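Local coordinates for protein N-acetylneuraminate lyase (Fusobacterium nucleatum subsp. nucleatum ATCC 25586, PDB 5ZKA) that is named as a lyase and belongs to the dihydrodipicolinate synthetase family, whose members are built on a TIM barrel, at residues Val27-Gly33 with Asp278-Lys284; Gly33-Glu37 with Glu72-Val76; Glu270-Glu275 with Ala297-His301. One frame throughout, in Å; residues are numbered along the deposited sequence.

Contact 1. Residues Val27-Gly33 with Asp278-Lys284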
loop_
_atom_site.group_PDB
_atom_site.type_symbol
_atom_site.label_atom_id
_atom_site.label_comp_id
_atom_site.label_asym_id
_atom_site.label_seq_id
_atom_site.Cartn_x
_atom_site.Cartn_y
_atom_site.Cartn_z
ATOM N N VAL A 27 1.576 28.151 -1.552
ATOM C CA VAL A 27 1.241 29.569 -1.555
ATOM C C VAL A 27 2.197 30.281 -0.614
ATOM O O VAL A 27 2.363 29.846 0.529
ATOM C CB VAL A 27 -0.216 29.831 -1.135
ATOM C CG1 VAL A 27 -0.485 31.346 -1.087
ATOM C CG2 VAL A 27 -1.157 29.144 -2.107
ATOM N N PRO A 28 2.866 31.356 -1.053
ATOM C CA PRO A 28 3.736 32.100 -0.143
ATOM C C PRO A 28 2.966 33.179 0.595
ATOM O O PRO A 28 2.240 33.981 -0.009
ATOM C CB PRO A 28 4.802 32.688 -1.077
ATOM C CG PRO A 28 4.093 32.874 -2.375
ATOM C CD PRO A 28 3.016 31.795 -2.450
ATOM N N TYR A 29 3.121 33.196 1.912
ATOM C CA TYR A 29 2.432 34.138 2.777
ATOM C C TYR A 29 3.444 35.084 3.402
ATOM O O TYR A 29 4.596 34.713 3.636
ATOM C CB TYR A 29 1.640 33.404 3.873
ATOM C CG TYR A 29 0.573 32.498 3.310
ATOM C CD1 TYR A 29 -0.663 33.011 2.909
ATOM C CD2 TYR A 29 0.802 31.133 3.154
ATOM C CE1 TYR A 29 -1.649 32.181 2.368
ATOM C CE2 TYR A 29 -0.177 30.290 2.620
ATOM C CZ TYR A 29 -1.399 30.821 2.232
ATOM O OH TYR A 29 -2.356 29.988 1.698
ATOM N N ASN A 30 3.012 36.321 3.644
ATOM C CA ASN A 30 3.836 37.278 4.363
ATOM C C ASN A 30 3.789 36.974 5.859
ATOM O O ASN A 30 3.085 36.063 6.312
ATOM C CB ASN A 30 3.371 38.703 4.068
ATOM C CG ASN A 30 3.507 39.062 2.603
ATOM O OD1 ASN A 30 4.562 38.853 2.006
ATOM N ND2 ASN A 30 2.440 39.604 2.016
ATOM N N GLU A 31 4.545 37.755 6.638
ATOM C CA GLU A 31 4.592 37.542 8.083
ATOM C C GLU A 31 3.201 37.619 8.704
ATOM O O GLU A 31 2.857 36.812 9.578
ATOM C CB GLU A 31 5.527 38.564 8.732
ATOM C CG GLU A 31 7.007 38.245 8.580
ATOM C CD GLU A 31 7.854 39.494 8.392
ATOM O OE1 GLU A 31 8.843 39.440 7.624
ATOM O OE2 GLU A 31 7.525 40.533 9.007
ATOM N N ASP A 32 2.379 38.570 8.255
ATOM C CA ASP A 32 1.043 38.753 8.812
ATOM C C ASP A 32 0.013 37.793 8.217
ATOM O O ASP A 32 -1.188 37.971 8.460
ATOM C CB ASP A 32 0.592 40.207 8.622
ATOM C CG ASP A 32 0.303 40.559 7.163
ATOM O OD1 ASP A 32 0.792 39.857 6.256
ATOM O OD2 ASP A 32 -0.413 41.556 6.924
ATOM N N GLY A 33 0.454 36.782 7.460
ATOM C CA GLY A 33 -0.445 35.825 6.848
ATOM C C GLY A 33 -1.044 36.238 5.519
ATOM O O GLY A 33 -1.700 35.412 4.875
ATOM N N ASP A 278 10.655 32.881 -4.607
ATOM C CA ASP A 278 10.312 33.534 -3.341
ATOM C C ASP A 278 9.077 32.859 -2.743
ATOM O O ASP A 278 7.933 33.295 -2.934
ATOM C CB ASP A 278 10.092 35.029 -3.557
ATOM C CG ASP A 278 9.610 35.742 -2.303
ATOM O OD1 ASP A 278 9.871 35.242 -1.185
ATOM O OD2 ASP A 278 8.968 36.810 -2.441
ATOM N N ALA A 279 9.313 31.803 -1.970
ATOM C CA ALA A 279 8.236 30.985 -1.421
ATOM C C ALA A 279 7.701 31.482 -0.079
ATOM O O ALA A 279 6.820 30.827 0.494
ATOM C CB ALA A 279 8.695 29.534 -1.282
ATOM N N GLY A 280 8.199 32.603 0.442
ATOM C CA GLY A 280 7.551 33.238 1.592
ATOM C C GLY A 280 7.537 32.385 2.855
ATOM O O GLY A 280 8.384 31.509 3.063
ATOM N N TYR A 281 6.552 32.652 3.715
ATOM C CA TYR A 281 6.391 31.998 5.008
ATOM C C TYR A 281 5.171 31.090 4.994
ATOM O O TYR A 281 4.357 31.117 4.071
ATOM C CB TYR A 281 6.242 33.025 6.140
ATOM C CG TYR A 281 7.388 34.010 6.230
ATOM C CD1 TYR A 281 8.644 33.607 6.670
ATOM C CD2 TYR A 281 7.216 35.333 5.866
ATOM C CE1 TYR A 281 9.698 34.504 6.747
ATOM C CE2 TYR A 281 8.263 36.234 5.940
ATOM C CZ TYR A 281 9.500 35.812 6.380
ATOM O OH TYR A 281 10.539 36.711 6.456
ATOM N N CYS A 282 5.058 30.274 6.041
ATOM C CA CYS A 282 3.859 29.484 6.269
ATOM C C CYS A 282 2.898 30.264 7.156
ATOM O O CYS A 282 3.294 31.187 7.871
ATOM C CB CYS A 282 4.199 28.149 6.931
ATOM S SG CYS A 282 5.167 27.028 5.891
ATOM N N ARG A 283 1.625 29.861 7.123
ATOM C CA ARG A 283 0.613 30.518 7.952
ATOM C C ARG A 283 0.819 30.144 9.417
ATOM O O ARG A 283 1.021 28.970 9.738
ATOM C CB ARG A 283 -0.792 30.109 7.500
ATOM C CG ARG A 283 -1.316 30.834 6.255
ATOM C CD ARG A 283 -1.600 32.312 6.538
ATOM N NE ARG A 283 -2.771 32.474 7.406
ATOM C CZ ARG A 283 -3.819 33.250 7.140
ATOM N NH1 ARG A 283 -3.847 33.992 6.036
ATOM N NH2 ARG A 283 -4.833 33.307 7.999
ATOM N N LYS A 284 0.764 31.131 10.310
ATOM C CA LYS A 284 0.779 30.802 11.725
ATOM C C LYS A 284 -0.433 29.928 12.047
ATOM O O LYS A 284 -1.495 30.089 11.441
ATOM C CB LYS A 284 0.768 32.062 12.578
ATOM C CG LYS A 284 2.082 32.815 12.550
ATOM C CD LYS A 284 1.978 34.109 13.307
ATOM C CE LYS A 284 2.957 35.127 12.758
ATOM N NZ LYS A 284 2.787 36.447 13.418
#
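The carbonyl oxygen of Tyr281 takes two donors: the backbone N of Tyr29, with N to O 3.2 Å, and the amine of Lys269 on helix 264-274. In return Tyr281 N gives a bond to Tyr29 O, 2.8 Å between N and O, with an N-H...O angle of 159°. The two bonds make a single antiparallel bridge, a hydrogen-bonded pair, between two loops. Beside it, Pro28 CB presses on Ala279 O at 3.2 Å. That oxygen is buried and has no polar partner in the model. Gly280, with no side chain, passes close beside Pro28.

The Tyr29 ring is held between two aliphatic groups. Arg283 CG stands over the centre of one face, 3.7 Å from the centroid, in a CH-pi contact. Val27 CG1 lies against the opposite face, toward the rim. The Tyr29 hydroxyl bonds to Gly63 O. The Arg283 chain bends at both chi2 (-69°) and chi3 (-70°), which carries its guanidinium past the ring to Gly33. Arg283 NH1 gives a bond to Gly33 O, 2.8 Å between N and O, from above the carbonyl plane. NH1 also forms a salt bridge with Glu72. Gly33 closes a type I turn from Asn30.

Further out, Glu31 runs alongside the Tyr281 ring, with Glu31 CG 3.5 Å from Tyr281 CE2. The contact ties the loop between strand 20-24 and helix 37-49 to the connection between helices 264-274 and 291-304. Helix 37-49 packs on Pro28 through Leu40 and Ile43, and helix 264-274 flanks Tyr29, Ala279 and Cys282.

Contact 2. Residues Gly33-Glu37 with Glu72-Val76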
loop_
_atom_site.group_PDB
_atom_site.type_symbol
_atom_site.label_atom_id
_atom_site.label_comp_id
_atom_site.label_asym_id
_atom_site.label_seq_id
_atom_site.Cartn_x
_atom_site.Cartn_y
_atom_site.Cartn_z
ATOM N N GLY A 33 0.454 36.782 7.460
ATOM C CA GLY A 33 -0.445 35.825 6.848
ATOM C C GLY A 33 -1.044 36.238 5.519
ATOM O O GLY A 33 -1.700 35.412 4.875
ATOM N N SER A 34 -0.848 37.478 5.078
ATOM C CA SER A 34 -1.408 37.883 3.798
ATOM C C SER A 34 -0.644 37.216 2.653
ATOM O O SER A 34 0.500 36.780 2.802
ATOM C CB SER A 34 -1.378 39.409 3.651
ATOM O OG SER A 34 -0.045 39.877 3.659
ATOM N N ILE A 35 -1.303 37.135 1.496
ATOM C CA ILE A 35 -0.725 36.461 0.337
ATOM C C ILE A 35 0.398 37.299 -0.263
ATOM O O ILE A 35 0.268 38.518 -0.427
ATOM C CB ILE A 35 -1.826 36.204 -0.704
ATOM C CG1 ILE A 35 -2.931 35.335 -0.104
ATOM C CG2 ILE A 35 -1.242 35.584 -1.961
ATOM C CD1 ILE A 35 -4.282 35.597 -0.710
ATOM N N ASN A 36 1.503 36.646 -0.621
ATOM C CA ASN A 36 2.579 37.283 -1.392
ATOM C C ASN A 36 2.318 36.990 -2.866
ATOM O O ASN A 36 2.702 35.933 -3.378
ATOM C CB ASN A 36 3.942 36.773 -0.928
ATOM C CG ASN A 36 5.111 37.260 -1.799
ATOM O OD1 ASN A 36 4.942 38.025 -2.744
ATOM N ND2 ASN A 36 6.313 36.812 -1.454
ATOM N N GLU A 37 1.674 37.940 -3.556
ATOM C CA GLU A 37 1.253 37.701 -4.936
ATOM C C GLU A 37 2.444 37.525 -5.877
ATOM O O GLU A 37 2.427 36.643 -6.745
ATOM C CB GLU A 37 0.359 38.841 -5.418
ATOM C CG GLU A 37 0.039 38.755 -6.897
ATOM C CD GLU A 37 -1.013 39.757 -7.335
ATOM O OE1 GLU A 37 -1.859 40.146 -6.494
ATOM O OE2 GLU A 37 -0.991 40.144 -8.523
ATOM N N GLU A 72 -9.223 35.284 1.078
ATOM C CA GLU A 72 -7.863 34.916 0.724
ATOM C C GLU A 72 -7.851 33.726 -0.228
ATOM O O GLU A 72 -7.053 33.694 -1.175
ATOM C CB GLU A 72 -7.061 34.648 1.999
ATOM C CG GLU A 72 -6.643 35.951 2.680
ATOM C CD GLU A 72 -6.112 35.784 4.096
ATOM O OE1 GLU A 72 -6.440 34.779 4.760
ATOM O OE2 GLU A 72 -5.349 36.675 4.541
ATOM N N LYS A 73 -8.751 32.752 -0.017
ATOM C CA LYS A 73 -8.870 31.654 -0.972
ATOM C C LYS A 73 -9.212 32.174 -2.363
ATOM O O LYS A 73 -8.631 31.734 -3.364
ATOM C CB LYS A 73 -9.933 30.654 -0.519
ATOM C CG LYS A 73 -9.568 29.863 0.728
ATOM C CD LYS A 73 -10.833 29.202 1.311
ATOM C CE LYS A 73 -10.574 28.529 2.652
ATOM N NZ LYS A 73 -11.782 27.739 3.104
ATOM N N LYS A 74 -10.160 33.114 -2.443
ATOM C CA LYS A 74 -10.557 33.658 -3.740
ATOM C C LYS A 74 -9.381 34.326 -4.449
ATOM O O LYS A 74 -9.209 34.177 -5.666
ATOM C CB LYS A 74 -11.713 34.644 -3.556
ATOM C CG LYS A 74 -13.024 34.009 -3.091
ATOM C CD LYS A 74 -14.102 35.084 -2.863
ATOM C CE LYS A 74 -15.465 34.478 -2.579
ATOM N NZ LYS A 74 -16.487 35.545 -2.331
ATOM N N ARG A 75 -8.563 35.074 -3.707
ATOM C CA ARG A 75 -7.448 35.775 -4.335
ATOM C C ARG A 75 -6.410 34.794 -4.875
ATOM O O ARG A 75 -5.828 35.018 -5.943
ATOM C CB ARG A 75 -6.807 36.743 -3.341
ATOM C CG ARG A 75 -5.705 37.605 -3.957
ATOM C CD ARG A 75 -6.281 38.721 -4.838
ATOM N NE ARG A 75 -5.257 39.374 -5.660
ATOM C CZ ARG A 75 -5.293 39.451 -6.990
ATOM N NH1 ARG A 75 -6.311 38.926 -7.661
ATOM N NH2 ARG A 75 -4.313 40.055 -7.657
ATOM N N VAL A 76 -6.165 33.695 -4.154
ATOM C CA VAL A 76 -5.272 32.653 -4.666
ATOM C C VAL A 76 -5.803 32.100 -5.983
ATOM O O VAL A 76 -5.058 31.941 -6.957
ATOM C CB VAL A 76 -5.095 31.536 -3.622
ATOM C CG1 VAL A 76 -4.425 30.308 -4.249
ATOM C CG2 VAL A 76 -4.291 32.049 -2.437
HETATM O O HOH W 1 -3.193 40.000 -3.869
#
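Ile35 in the loop and Glu72 on helix 70-84 bring the two backbones closest, 7.3 Å from CA to CA, so side chains bridge the gap. Ile35 points at the helix. Its CG1 lies anti to the carbonyl carbon (chi1 -59°), and this sends CD1 across to the helix surface. Ile35 CD1 lies 3.4 Å from Glu72 O. Arg75 CB and Val76 CG2 are 3.8 Å and 3.9 Å from Ile35 CD1. The methyl sits between Glu72 and the pair Arg75 and Val76 one turn further on.

The polar half of the contact is a salt bridge. Arg75 NH2 gives a bond to Glu37 OE1, 2.7 Å between N and O. The carboxylate oxygen is met from above its own plane, and the two flat groups are turned 68° apart. A water closes a ring beside this bond. It accepts from Arg75 NE at 2.8 Å, lying at the guanidinium edge. The same water donates a hydrogen to Glu37 OE1, 2.9 Å from its oxygen. OE1 is thus gripped twice. Arg75 NH1 turns to Glu78 in a second salt bridge, so the guanidinium is shared between two acids.

The Glu72 carboxylate lies near Gly33 and Ser34, but its OE1 takes Ser69 N and forms a salt bridge with Arg283. Asn36 is the N-cap of the next helix, taking Gly39 N with OD1.

In the TIM barrel, the contact joins the loop after strand 20-24, at the start of helix 37-49, to helix 70-84, which follows strand 55-58. Helix 99-112 packs on the same helix through Lys73 and Lys74.

Contact 3. Residues Glu270-Glu275 with Ala297-His301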
loop_
_atom_site.group_PDB
_atom_site.type_symbol
_atom_site.label_atom_id
_atom_site.label_comp_id
_atom_site.label_asym_id
_atom_site.label_seq_id
_atom_site.Cartn_x
_atom_site.Cartn_y
_atom_site.Cartn_z
ATOM N N GLU A 270 11.650 26.118 1.613
ATOM C CA GLU A 270 13.065 26.473 1.692
ATOM C C GLU A 270 13.818 26.046 0.436
ATOM O O GLU A 270 14.685 26.780 -0.050
ATOM C CB GLU A 270 13.703 25.854 2.938
ATOM C CG GLU A 270 15.171 26.249 3.164
ATOM C CD GLU A 270 15.367 27.734 3.483
ATOM O OE1 GLU A 270 14.374 28.447 3.760
ATOM O OE2 GLU A 270 16.531 28.183 3.466
ATOM N N ILE A 271 13.509 24.864 -0.103
ATOM C CA ILE A 271 14.175 24.415 -1.323
ATOM C C ILE A 271 13.777 25.289 -2.507
ATOM O O ILE A 271 14.598 25.585 -3.384
ATOM C CB ILE A 271 13.860 22.928 -1.570
ATOM C CG1 ILE A 271 14.529 22.082 -0.484
ATOM C CG2 ILE A 271 14.343 22.497 -2.957
ATOM C CD1 ILE A 271 14.258 20.587 -0.574
ATOM N N LEU A 272 12.508 25.709 -2.562
ATOM C CA LEU A 272 12.106 26.646 -3.602
ATOM C C LEU A 272 12.939 27.916 -3.520
ATOM O O LEU A 272 13.372 28.445 -4.548
ATOM C CB LEU A 272 10.610 26.951 -3.487
ATOM C CG LEU A 272 9.665 25.878 -4.056
ATOM C CD1 LEU A 272 8.211 26.083 -3.609
ATOM C CD2 LEU A 272 9.744 25.851 -5.580
ATOM N N LYS A 273 13.202 28.406 -2.305
ATOM C CA LYS A 273 14.028 29.605 -2.188
ATOM C C LYS A 273 15.446 29.337 -2.678
ATOM O O LYS A 273 16.035 30.177 -3.366
ATOM C CB LYS A 273 14.036 30.120 -0.749
ATOM C CG LYS A 273 12.656 30.501 -0.230
ATOM C CD LYS A 273 12.713 31.166 1.133
ATOM C CE LYS A 273 11.326 31.165 1.783
ATOM N NZ LYS A 273 11.402 31.599 3.204
ATOM N N LEU A 274 15.998 28.159 -2.367
ATOM C CA LEU A 274 17.304 27.792 -2.907
ATOM C C LEU A 274 17.283 27.683 -4.428
ATOM O O LEU A 274 18.335 27.803 -5.060
ATOM C CB LEU A 274 17.786 26.469 -2.299
ATOM C CG LEU A 274 18.159 26.462 -0.814
ATOM C CD1 LEU A 274 18.294 25.038 -0.310
ATOM C CD2 LEU A 274 19.457 27.233 -0.570
ATOM N N GLU A 275 16.118 27.455 -5.028
ATOM C CA GLU A 275 15.973 27.451 -6.477
ATOM C C GLU A 275 15.605 28.818 -7.027
ATOM O O GLU A 275 15.270 28.930 -8.214
ATOM C CB GLU A 275 14.933 26.416 -6.908
ATOM C CG GLU A 275 15.439 25.001 -6.777
ATOM C CD GLU A 275 16.326 24.599 -7.939
ATOM O OE1 GLU A 275 15.844 24.622 -9.089
ATOM O OE2 GLU A 275 17.511 24.281 -7.704
ATOM N N ALA A 297 17.937 21.507 4.741
ATOM C CA ALA A 297 17.316 21.711 3.438
ATOM C C ALA A 297 18.370 22.017 2.383
ATOM O O ALA A 297 18.270 21.558 1.239
ATOM C CB ALA A 297 16.267 22.832 3.510
ATOM N N LYS A 298 19.400 22.779 2.757
ATOM C CA LYS A 298 20.469 23.080 1.812
ATOM C C LYS A 298 21.179 21.806 1.381
ATOM O O LYS A 298 21.574 21.670 0.217
ATOM C CB LYS A 298 21.447 24.076 2.431
ATOM C CG LYS A 298 22.633 24.427 1.541
ATOM C CD LYS A 298 23.471 25.534 2.158
ATOM C CE LYS A 298 24.835 25.649 1.466
ATOM N NZ LYS A 298 25.685 26.742 2.040
ATOM N N GLU A 299 21.307 20.836 2.297
ATOM C CA GLU A 299 21.989 19.592 1.948
ATOM C C GLU A 299 21.121 18.714 1.059
ATOM O O GLU A 299 21.638 18.082 0.128
ATOM C CB GLU A 299 22.407 18.836 3.210
ATOM C CG GLU A 299 23.576 19.478 3.950
ATOM C CD GLU A 299 24.787 19.709 3.052
ATOM O OE1 GLU A 299 25.361 18.718 2.552
ATOM O OE2 GLU A 299 25.160 20.884 2.841
ATOM N N LEU A 300 19.806 18.662 1.337
ATOM C CA LEU A 300 18.875 17.947 0.461
ATOM C C LEU A 300 18.886 18.536 -0.944
ATOM O O LEU A 300 18.873 17.801 -1.940
ATOM C CB LEU A 300 17.451 18.006 1.023
ATOM C CG LEU A 300 17.160 17.275 2.333
ATOM C CD1 LEU A 300 15.737 17.583 2.814
ATOM C CD2 LEU A 300 17.350 15.778 2.161
ATOM N N HIS A 301 18.869 19.864 -1.043
ATOM C CA HIS A 301 18.943 20.504 -2.350
ATOM C C HIS A 301 20.243 20.136 -3.070
ATOM O O HIS A 301 20.225 19.728 -4.239
ATOM C CB HIS A 301 18.804 22.017 -2.178
ATOM C CG HIS A 301 18.852 22.785 -3.461
ATOM N ND1 HIS A 301 19.951 23.522 -3.843
ATOM C CD2 HIS A 301 17.939 22.933 -4.450
ATOM C CE1 HIS A 301 19.714 24.094 -5.011
ATOM N NE2 HIS A 301 18.504 23.746 -5.405
#
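His301 reaches from helix 291-304 over the end of helix 264-274. His301 CB meets Leu274 CD1 at 3.6 Å. CG lies anti to the backbone N (chi1 -179°), which lays the imidazole flat along Leu274. Leu274 CB stands over the centre of one face of the His301 ring, 3.9 Å from the centroid, as a CH-pi contact. His301 CD2 touches Ile271 CG2 at 3.9 Å, obliquely. At the tip, His301 NE2 donates to Glu275 OE2, 2.6 Å between N and O. This bond is nearly straight, at 171°, and in the ring plane. It uses the anti lone pair of OE2. The other oxygen, OE1, takes the hydroxyl of Tyr46, so the carboxylate, just past the end of helix 264-274, joins it to helices 291-304 and 37-49.

Further back, Glu270 CG rests on Ala297 CB at 3.6 Å. Ile271 CG1 also faces Ala297, more loosely.

The helix segments cross at -59°, with axes 9.5 Å apart at closest approach. Small Ala297 sits where they pack. Both helices follow the eight-stranded barrel in sequence. Such a helical C-terminal extension is characteristic of this family, and here a His-carboxylate hydrogen bond fastens two of its helices.

Overall arrangement
Contacts 1 and 2 are neighbours, with centres about 9 Å apart, and share Gly33. Asn36 ties them: its N lies 2.8 Å from Pro28 O, and its ND2 lies 2.8 Å from Asp278 OD2, both probable hydrogen bonds. Contact 3 is about 17 Å from contact 1, centre to centre. It meets contact 1 where Lys273 NZ lies 3.0 Å from Gly280 O, and Ala279 packs on Leu272. Contacts 2 and 3 do not touch; their nearest atoms are about 8 Å apart. Lys178, a modified lysine that probably marks the active site, follows strand 174-176. The strands are parallel, so the loop after strand 20-24 leaves the same end of the barrel.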